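Local coordinates for prolyl endopeptidase (Myxococcus xanthus, PDB 2BKL), which probably hydrolyses peptide bonds on the carboxyl side of proline, and to a lesser extent alanine, in oligopeptides as a serine protease, at residues Q36-A41 / K626-V631; W26-K31 / L559-R564; G535-G540 / H591-Y596. All blocks are in the same frame, centred on the assembly; numbering follows the deposited sequence.

Contact 1: Q36-A41 / K626-V631; sequences QTWMTA and KFVAAV
Trp38 spans the interval between two helices and meets Val628 and Ala629 with the outer end of its six-membered ring. Its CG is anti to the backbone N (chi1 -179°), and this extended setting carries the indole away from helix 33-51 instead of folding it back along the helix. The backbones stay well separated: the closest pair of alpha carbons, Trp38 CA and Ala629 CA, is 10.4 Å apart, so the indole accounts for almost the whole reach of the contact. Trp38 CH2 comes to 3.8 Å from Val628 CG1, and the neighbouring ring atom Trp38 CZ2 lies 4.2 Å from Ala629 CB. Both methyl carbons approach the ring obliquely, and the side chains of Trp38 and Val628 run antiparallel as they pass.

Val628 offers CG1 because that branch is wedged against both its own N and its own C (chi1 84°), while CG2 is anti to N. Helix 622-632 joins strand 607-613 to the adjacent parallel strand 641-646, a beta-alpha-beta crossover of the alpha/beta-hydrolase domain. The helix carrying Trp38 comes from the N-terminal part of the chain, which precedes the propeller strands and, as in other prolyl oligopeptidases, packs on the catalytic domain.

The segments bury 96 Å² between them, and other residues complete the apolar surface. Leu643 of strand 641-646 touches both Trp38 and Val628, and Leu27 meets the indole, with Leu27 CD2 3.8 Å from Trp38 CD2. The indole's polar atom is satisfied apart from these apolar neighbours: Trp38 NE1 hydrogen-bonds to Thr6 OG1.

Contact 2: W26-K31 / L559-R564; sequences WLEDEK and LLDMVR
Glu28 and Arg564 form a two-bond salt bridge in which the guanidinium is presented side-on, with NE and one terminal nitrogen each taking a different carboxylate oxygen. Arg564 NH2 donates to Glu28 OE1 over 2.9 Å in a nearly straight bond (163° at the hydrogen), and Arg564 NE donates to Glu28 OE2 over 2.8 Å, bent somewhat more. Both oxygens use their syn lone pairs, and the two flat groups are only 14° from coplanar, which suits a two-bond pairing. A bend at the third torsion of Arg564 (chi3 58°) turns its head to meet the extended Glu28 side chain, which it crosses at about a right angle.

Glu28 OE2 has a second grip, a salt bridge from Lys626 NZ. The same Lys626 NZ forms salt bridges with Asp561 OD2 and with Asp22, which probably offsets the repulsion between Glu28 OE2 and Asp561 OD2, 4.3 Å apart; the lysine and arginine would be expected to keep both acids ionised. The other oxygen, Asp561 OD1, takes weak bonds from the backbone N atoms of Val563 and Arg564, tying the acid to the turn that carries the arginine. With a leucine in place of Arg564 both donors vanish, and Glu28 OE1 would probably lose its mate, leaving the carboxylate held mainly through OE2 and freer to turn.

Outward from the charges, Glu28 rests on Met622 and Phe568. The 26-31 loop lies between strand 18-21 and helix 33-51. The 559-564 loop follows strand 552-556, with Leu559 touching the bound N-[(benzyloxy)carbonyl]-L-alanyl-L-proline and Leu560 packing on Phe627 of helix 622-632.

Contact 3: G535-G540 / H591-Y596; sequences GGLLVG and HAYSPY
Ser594 OG is held by the backbone N of Met562 at 2.9 Å and by His597 ND1, and these bonds pin the turn whose flanking residues, Tyr593 and Pro595, close on Leu537 and Gly540. No hydrogen bond crosses between the two segments; the contact itself is apolar. Leu537 CD1 does most of the touching, at 3.6 Å from Pro595 CD and 4.0 Å from Tyr593 CE1. It meets the tyrosine at the ring edge, near the plane, and the leucine side chain crosses both partners at about a right angle. Leu537 CG lies anti to its own N (chi1 167°), which swings the methyls across to the turn.

Helix 534-545 directly follows Ser533, a residue of the ligand pocket, in a sequence pattern consistent with the nucleophile elbow of alpha/beta hydrolases. One turn beyond Leu537, the proline ring lies against bare backbone: Pro595 CG is 3.7 Å from Gly540 C, and Gly540 CA and Pro595 CA are 5.5 Å apart. A beta carbon at Gly540 would stand a tight 3.3 Å from Pro595 CB. Tyr578 covers both Leu537 and Tyr593, while Phe627 backs Pro595.

In the fold
All three contacts lie on the same side of the chain's centre, with contact 2 in the middle: its centre is 11 Å from contact 1 and 13 Å from contact 3, which are themselves 18 Å apart. Along the chain the order is 26-31, 36-41, 535-540, 559-564, 591-596, 626-631, so contact 2 interleaves with both others and contact 3 is nested inside contact 1. Helix 622-632 also reaches contact 3 through Lys626, whose CB lies 3.6 Å from Tyr596 CE1. Contacts 1 and 2 join the N-terminal part to the hydrolase domain, with the propeller strands between their segments along the chain, whereas both segments of contact 3 belong to the hydrolase part.

Contact 1: Q36-A41 / K626-V631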
loop_
_atom_site.group_PDB
_atom_site.type_symbol
_atom_site.label_atom_id
_atom_site.label_comp_id
_atom_site.label_asym_id
_atom_site.label_seq_id
_atom_site.Cartn_x
_atom_site.Cartn_y
_atom_site.Cartn_z
ATOM N N GLN A 36 13.633 24.428 7.608
ATOM C CA GLN A 36 12.436 24.899 6.901
ATOM C C GLN A 36 12.771 25.844 5.763
ATOM O O GLN A 36 12.214 25.717 4.674
ATOM C CB GLN A 36 11.466 25.572 7.874
ATOM C CG GLN A 36 10.846 24.598 8.848
ATOM C CD GLN A 36 9.838 23.643 8.196
ATOM O OE1 GLN A 36 9.116 24.016 7.250
ATOM N NE2 GLN A 36 9.772 22.416 8.707
ATOM N N THR A 37 13.701 26.773 5.978
ATOM C CA THR A 37 14.132 27.664 4.902
ATOM C C THR A 37 14.718 26.895 3.692
ATOM O O THR A 37 14.438 27.206 2.513
ATOM C CB THR A 37 15.166 28.663 5.445
ATOM O OG1 THR A 37 14.520 29.506 6.413
ATOM C CG2 THR A 37 15.652 29.602 4.388
ATOM N N TRP A 38 15.538 25.896 3.996
ATOM C CA TRP A 38 16.165 25.056 2.973
ATOM C C TRP A 38 15.125 24.264 2.193
ATOM O O TRP A 38 15.194 24.161 0.963
ATOM C CB TRP A 38 17.197 24.162 3.654
ATOM C CG TRP A 38 17.969 23.246 2.803
ATOM C CD1 TRP A 38 19.193 23.492 2.271
ATOM C CD2 TRP A 38 17.611 21.912 2.403
ATOM N NE1 TRP A 38 19.637 22.402 1.558
ATOM C CE2 TRP A 38 18.687 21.409 1.635
ATOM C CE3 TRP A 38 16.491 21.082 2.631
ATOM C CZ2 TRP A 38 18.684 20.119 1.107
ATOM C CZ3 TRP A 38 16.484 19.810 2.090
ATOM C CH2 TRP A 38 17.560 19.344 1.339
ATOM N N MET A 39 14.160 23.711 2.911
ATOM C CA MET A 39 13.053 22.988 2.292
ATOM C C MET A 39 12.292 23.867 1.303
ATOM O O MET A 39 12.026 23.478 0.170
ATOM C CB MET A 39 12.112 22.458 3.359
ATOM C CG MET A 39 12.710 21.313 4.153
ATOM S SD MET A 39 11.896 20.995 5.712
ATOM C CE MET A 39 10.278 20.687 5.228
ATOM N N THR A 40 11.940 25.060 1.746
ATOM C CA THR A 40 11.227 25.986 0.882
ATOM C C THR A 40 12.049 26.300 -0.362
ATOM O O THR A 40 11.526 26.329 -1.477
ATOM C CB THR A 40 10.924 27.251 1.680
ATOM O OG1 THR A 40 10.059 26.921 2.767
ATOM C CG2 THR A 40 10.154 28.286 0.824
ATOM N N ALA A 41 13.342 26.549 -0.176
ATOM C CA ALA A 41 14.225 26.860 -1.299
ATOM C C ALA A 41 14.416 25.680 -2.253
ATOM O O ALA A 41 14.414 25.860 -3.473
ATOM C CB ALA A 41 15.563 27.349 -0.790
ATOM N N LYS A 626 18.138 14.414 3.150
ATOM C CA LYS A 626 19.550 14.041 3.252
ATOM C C LYS A 626 20.078 13.454 1.929
ATOM O O LYS A 626 21.219 13.742 1.525
ATOM C CB LYS A 626 19.790 13.080 4.396
ATOM C CG LYS A 626 19.509 13.662 5.788
ATOM C CD LYS A 626 20.327 13.011 6.886
ATOM C CE LYS A 626 20.108 11.533 7.007
ATOM N NZ LYS A 626 20.811 10.961 8.215
ATOM N N PHE A 627 19.276 12.611 1.275
ATOM C CA PHE A 627 19.727 11.979 0.050
ATOM C C PHE A 627 19.872 12.998 -1.058
ATOM O O PHE A 627 20.864 12.959 -1.774
ATOM C CB PHE A 627 18.783 10.841 -0.344
ATOM C CG PHE A 627 19.285 9.982 -1.471
ATOM C CD1 PHE A 627 20.274 9.044 -1.243
ATOM C CD2 PHE A 627 18.769 10.115 -2.768
ATOM C CE1 PHE A 627 20.693 8.198 -2.250
ATOM C CE2 PHE A 627 19.215 9.295 -3.793
ATOM C CZ PHE A 627 20.183 8.360 -3.543
ATOM N N VAL A 628 18.905 13.903 -1.222
ATOM C CA VAL A 628 19.009 14.919 -2.291
ATOM C C VAL A 628 20.229 15.800 -2.071
ATOM O O VAL A 628 20.945 16.138 -3.021
ATOM C CB VAL A 628 17.725 15.741 -2.505
ATOM C CG1 VAL A 628 17.607 16.897 -1.583
ATOM C CG2 VAL A 628 17.675 16.247 -3.964
ATOM N N ALA A 629 20.509 16.156 -0.819
ATOM C CA ALA A 629 21.701 16.920 -0.514
ATOM C C ALA A 629 22.971 16.191 -0.914
ATOM O O ALA A 629 23.857 16.766 -1.537
ATOM C CB ALA A 629 21.750 17.247 0.954
ATOM N N ALA A 630 23.022 14.896 -0.638
ATOM C CA ALA A 630 24.189 14.080 -0.981
ATOM C C ALA A 630 24.389 13.995 -2.508
ATOM O O ALA A 630 25.497 14.085 -3.007
ATOM C CB ALA A 630 24.050 12.702 -0.366
ATOM N N VAL A 631 23.300 13.843 -3.246
ATOM C CA VAL A 631 23.383 13.731 -4.698
ATOM C C VAL A 631 23.746 15.085 -5.350
ATOM O O VAL A 631 24.599 15.149 -6.248
ATOM C CB VAL A 631 22.086 13.133 -5.270
ATOM C CG1 VAL A 631 22.082 13.176 -6.773
ATOM C CG2 VAL A 631 21.912 11.706 -4.776
#

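Contact 2: W26-K31 / L559-R564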
loop_
_atom_site.group_PDB
_atom_site.type_symbol
_atom_site.label_atom_id
_atom_site.label_comp_id
_atom_site.label_asym_id
_atom_site.label_seq_id
_atom_site.Cartn_x
_atom_site.Cartn_y
_atom_site.Cartn_z
ATOM N N TRP A 26 22.176 17.441 10.091
ATOM C CA TRP A 26 21.452 18.628 10.503
ATOM C C TRP A 26 20.094 18.782 9.847
ATOM O O TRP A 26 19.208 19.422 10.405
ATOM C CB TRP A 26 22.323 19.897 10.334
ATOM C CG TRP A 26 22.532 20.392 8.936
ATOM C CD1 TRP A 26 23.527 20.032 8.060
ATOM C CD2 TRP A 26 21.752 21.380 8.262
ATOM N NE1 TRP A 26 23.384 20.720 6.879
ATOM C CE2 TRP A 26 22.314 21.568 6.976
ATOM C CE3 TRP A 26 20.629 22.126 8.605
ATOM C CZ2 TRP A 26 21.781 22.469 6.049
ATOM C CZ3 TRP A 26 20.099 23.014 7.677
ATOM C CH2 TRP A 26 20.681 23.178 6.417
ATOM N N LEU A 27 19.924 18.186 8.662
ATOM C CA LEU A 27 18.634 18.231 7.979
ATOM C C LEU A 27 17.576 17.325 8.568
ATOM O O LEU A 27 16.412 17.390 8.137
ATOM C CB LEU A 27 18.805 17.839 6.508
ATOM C CG LEU A 27 19.607 18.819 5.657
ATOM C CD1 LEU A 27 19.865 18.224 4.302
ATOM C CD2 LEU A 27 18.842 20.114 5.504
ATOM N N GLU A 28 17.910 16.506 9.561
ATOM C CA GLU A 28 16.899 15.606 10.157
ATOM C C GLU A 28 15.787 16.332 10.901
ATOM O O GLU A 28 14.639 15.943 10.830
ATOM C CB GLU A 28 17.530 14.548 11.065
ATOM C CG GLU A 28 18.378 13.524 10.323
ATOM C CD GLU A 28 18.981 12.436 11.196
ATOM O OE1 GLU A 28 18.775 12.472 12.423
ATOM O OE2 GLU A 28 19.672 11.541 10.642
ATOM N N ASP A 29 16.136 17.394 11.615
ATOM C CA ASP A 29 15.205 18.052 12.525
ATOM C C ASP A 29 14.447 19.132 11.772
ATOM O O ASP A 29 14.954 20.218 11.538
ATOM C CB ASP A 29 15.976 18.635 13.701
ATOM C CG ASP A 29 15.064 19.269 14.731
ATOM O OD1 ASP A 29 13.824 19.138 14.609
ATOM O OD2 ASP A 29 15.525 19.909 15.698
ATOM N N GLU A 30 13.216 18.825 11.397
ATOM C CA GLU A 30 12.415 19.738 10.605
ATOM C C GLU A 30 11.913 20.925 11.431
ATOM O O GLU A 30 11.376 21.883 10.878
ATOM C CB GLU A 30 11.232 19.001 9.938
ATOM C CG GLU A 30 10.030 18.664 10.818
ATOM C CD GLU A 30 10.272 17.584 11.863
ATOM O OE1 GLU A 30 11.277 16.840 11.766
ATOM O OE2 GLU A 30 9.439 17.476 12.806
ATOM N N LYS A 31 12.099 20.876 12.744
ATOM C CA LYS A 31 11.700 22.009 13.592
ATOM C C LYS A 31 12.690 23.173 13.570
ATOM O O LYS A 31 12.386 24.267 14.034
ATOM C CB LYS A 31 11.452 21.515 15.018
ATOM C CG LYS A 31 10.283 20.562 15.088
ATOM C CD LYS A 31 9.965 20.152 16.514
ATOM C CE LYS A 31 8.920 19.056 16.545
ATOM N NZ LYS A 31 8.444 18.823 17.940
ATOM N N LEU A 559 12.451 5.643 2.056
ATOM C CA LEU A 559 13.447 5.286 3.065
ATOM C C LEU A 559 14.802 5.224 2.396
ATOM O O LEU A 559 14.955 4.518 1.394
ATOM C CB LEU A 559 13.112 3.914 3.660
ATOM C CG LEU A 559 11.857 3.855 4.517
ATOM C CD1 LEU A 559 11.398 2.433 4.765
ATOM C CD2 LEU A 559 12.079 4.601 5.840
ATOM N N LEU A 560 15.809 5.942 2.934
ATOM C CA LEU A 560 17.135 6.000 2.310
ATOM C C LEU A 560 18.312 5.934 3.280
ATOM O O LEU A 560 19.376 5.491 2.874
ATOM C CB LEU A 560 17.270 7.208 1.358
ATOM C CG LEU A 560 16.282 7.252 0.209
ATOM C CD1 LEU A 560 16.154 8.617 -0.414
ATOM C CD2 LEU A 560 16.600 6.238 -0.837
ATOM N N ASP A 561 18.166 6.421 4.525
ATOM C CA ASP A 561 19.184 6.192 5.561
ATOM C C ASP A 561 18.736 4.990 6.377
ATOM O O ASP A 561 17.869 5.095 7.264
ATOM C CB ASP A 561 19.383 7.422 6.455
ATOM C CG ASP A 561 20.404 7.214 7.527
ATOM O OD1 ASP A 561 20.760 6.045 7.817
ATOM O OD2 ASP A 561 20.895 8.212 8.149
ATOM N N MET A 562 19.262 3.824 6.027
ATOM C CA MET A 562 18.793 2.577 6.631
ATOM C C MET A 562 19.521 2.258 7.929
ATOM O O MET A 562 19.176 1.323 8.613
ATOM C CB MET A 562 18.894 1.421 5.638
ATOM C CG MET A 562 18.028 1.652 4.426
ATOM S SD MET A 562 16.262 1.806 4.796
ATOM C CE MET A 562 15.890 0.243 5.443
ATOM N N VAL A 563 20.535 3.052 8.268
ATOM C CA VAL A 563 21.203 2.945 9.555
ATOM C C VAL A 563 20.381 3.637 10.639
ATOM O O VAL A 563 20.462 3.272 11.810
ATOM C CB VAL A 563 22.637 3.517 9.453
ATOM C CG1 VAL A 563 23.326 3.537 10.808
ATOM C CG2 VAL A 563 23.448 2.712 8.437
ATOM N N ARG A 564 19.593 4.643 10.260
ATOM C CA ARG A 564 18.836 5.434 11.228
ATOM C C ARG A 564 17.303 5.389 11.053
ATOM O O ARG A 564 16.572 6.004 11.806
ATOM C CB ARG A 564 19.286 6.887 11.214
ATOM C CG ARG A 564 20.708 7.073 11.664
ATOM C CD ARG A 564 21.236 8.479 11.609
ATOM N NE ARG A 564 20.492 9.455 12.390
ATOM C CZ ARG A 564 20.585 9.609 13.721
ATOM N NH1 ARG A 564 21.312 8.774 14.464
ATOM N NH2 ARG A 564 19.907 10.601 14.299
#

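Contact 3: G535-G540 / H591-Y596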
loop_
_atom_site.group_PDB
_atom_site.type_symbol
_atom_site.label_atom_id
_atom_site.label_comp_id
_atom_site.label_asym_id
_atom_site.label_seq_id
_atom_site.Cartn_x
_atom_site.Cartn_y
_atom_site.Cartn_z
ATOM N N GLY A 535 9.732 1.167 -2.137
ATOM C CA GLY A 535 10.133 1.320 -3.538
ATOM C C GLY A 535 11.082 2.500 -3.736
ATOM O O GLY A 535 11.823 2.576 -4.708
ATOM N N GLY A 536 10.993 3.482 -2.841
ATOM C CA GLY A 536 11.925 4.588 -2.850
ATOM C C GLY A 536 13.305 4.104 -2.458
ATOM O O GLY A 536 14.287 4.478 -3.043
ATOM N N LEU A 537 13.367 3.241 -1.426
ATOM C CA LEU A 537 14.588 2.547 -1.053
ATOM C C LEU A 537 15.133 1.788 -2.272
ATOM O O LEU A 537 16.319 1.865 -2.583
ATOM C CB LEU A 537 14.297 1.590 0.107
ATOM C CG LEU A 537 15.377 0.576 0.431
ATOM C CD1 LEU A 537 16.676 1.265 0.813
ATOM C CD2 LEU A 537 14.915 -0.318 1.529
ATOM N N LEU A 538 14.238 1.051 -2.945
ATOM C CA LEU A 538 14.618 0.295 -4.140
ATOM C C LEU A 538 15.356 1.131 -5.154
ATOM O O LEU A 538 16.452 0.773 -5.596
ATOM C CB LEU A 538 13.389 -0.309 -4.796
ATOM C CG LEU A 538 13.611 -0.923 -6.178
ATOM C CD1 LEU A 538 14.517 -2.139 -6.082
ATOM C CD2 LEU A 538 12.260 -1.291 -6.750
ATOM N N VAL A 539 14.782 2.259 -5.544
ATOM C CA VAL A 539 15.410 3.064 -6.604
ATOM C C VAL A 539 16.648 3.811 -6.113
ATOM O O VAL A 539 17.570 4.054 -6.892
ATOM C CB VAL A 539 14.415 3.974 -7.388
ATOM C CG1 VAL A 539 13.358 3.128 -8.022
ATOM C CG2 VAL A 539 13.809 5.056 -6.519
ATOM N N GLY A 540 16.682 4.183 -4.836
ATOM C CA GLY A 540 17.894 4.725 -4.258
ATOM C C GLY A 540 19.050 3.757 -4.237
ATOM O O GLY A 540 20.205 4.133 -4.540
ATOM N N HIS A 591 23.942 -1.390 6.404
ATOM C CA HIS A 591 24.965 -0.441 6.025
ATOM C C HIS A 591 25.468 -0.751 4.636
ATOM O O HIS A 591 25.791 0.166 3.901
ATOM C CB HIS A 591 26.097 -0.432 7.056
ATOM C CG HIS A 591 27.060 0.707 6.901
ATOM N ND1 HIS A 591 28.389 0.596 7.245
ATOM C CD2 HIS A 591 26.881 1.984 6.486
ATOM C CE1 HIS A 591 28.998 1.745 7.014
ATOM N NE2 HIS A 591 28.105 2.615 6.578
ATOM N N ALA A 592 25.454 -2.028 4.228
ATOM C CA ALA A 592 25.964 -2.402 2.926
ATOM C C ALA A 592 25.123 -1.858 1.781
ATOM O O ALA A 592 25.648 -1.630 0.703
ATOM C CB ALA A 592 26.082 -3.888 2.834
ATOM N N TYR A 593 23.825 -1.674 2.002
ATOM C CA TYR A 593 22.962 -1.125 0.942
ATOM C C TYR A 593 22.344 0.263 1.152
ATOM O O TYR A 593 21.838 0.824 0.197
ATOM C CB TYR A 593 21.871 -2.119 0.520
ATOM C CG TYR A 593 20.736 -2.393 1.518
ATOM C CD1 TYR A 593 19.711 -1.469 1.705
ATOM C CD2 TYR A 593 20.644 -3.599 2.202
ATOM C CE1 TYR A 593 18.647 -1.738 2.546
ATOM C CE2 TYR A 593 19.606 -3.872 3.047
ATOM C CZ TYR A 593 18.594 -2.948 3.220
ATOM O OH TYR A 593 17.524 -3.240 4.042
ATOM N N SER A 594 22.375 0.779 2.380
ATOM C CA SER A 594 21.768 2.070 2.800
ATOM C C SER A 594 22.105 3.151 1.771
ATOM O O SER A 594 23.274 3.528 1.644
ATOM C CB SER A 594 22.322 2.447 4.156
ATOM O OG SER A 594 21.820 3.713 4.582
ATOM N N PRO A 595 21.175 3.559 0.924
ATOM C CA PRO A 595 21.545 4.431 -0.199
ATOM C C PRO A 595 22.259 5.718 0.209
ATOM O O PRO A 595 23.170 6.168 -0.480
ATOM C CB PRO A 595 20.190 4.698 -0.882
ATOM C CG PRO A 595 19.458 3.431 -0.618
ATOM C CD PRO A 595 19.789 3.058 0.798
ATOM N N TYR A 596 21.832 6.323 1.307
ATOM C CA TYR A 596 22.415 7.572 1.786
ATOM C C TYR A 596 23.905 7.439 2.051
ATOM O O TYR A 596 24.627 8.417 1.921
ATOM C CB TYR A 596 21.695 8.014 3.044
ATOM C CG TYR A 596 22.315 9.187 3.758
ATOM C CD1 TYR A 596 22.386 10.435 3.172
ATOM C CD2 TYR A 596 22.822 9.040 5.028
ATOM C CE1 TYR A 596 22.939 11.515 3.832
ATOM C CE2 TYR A 596 23.399 10.124 5.703
ATOM C CZ TYR A 596 23.429 11.346 5.096
ATOM O OH TYR A 596 23.955 12.372 5.852
#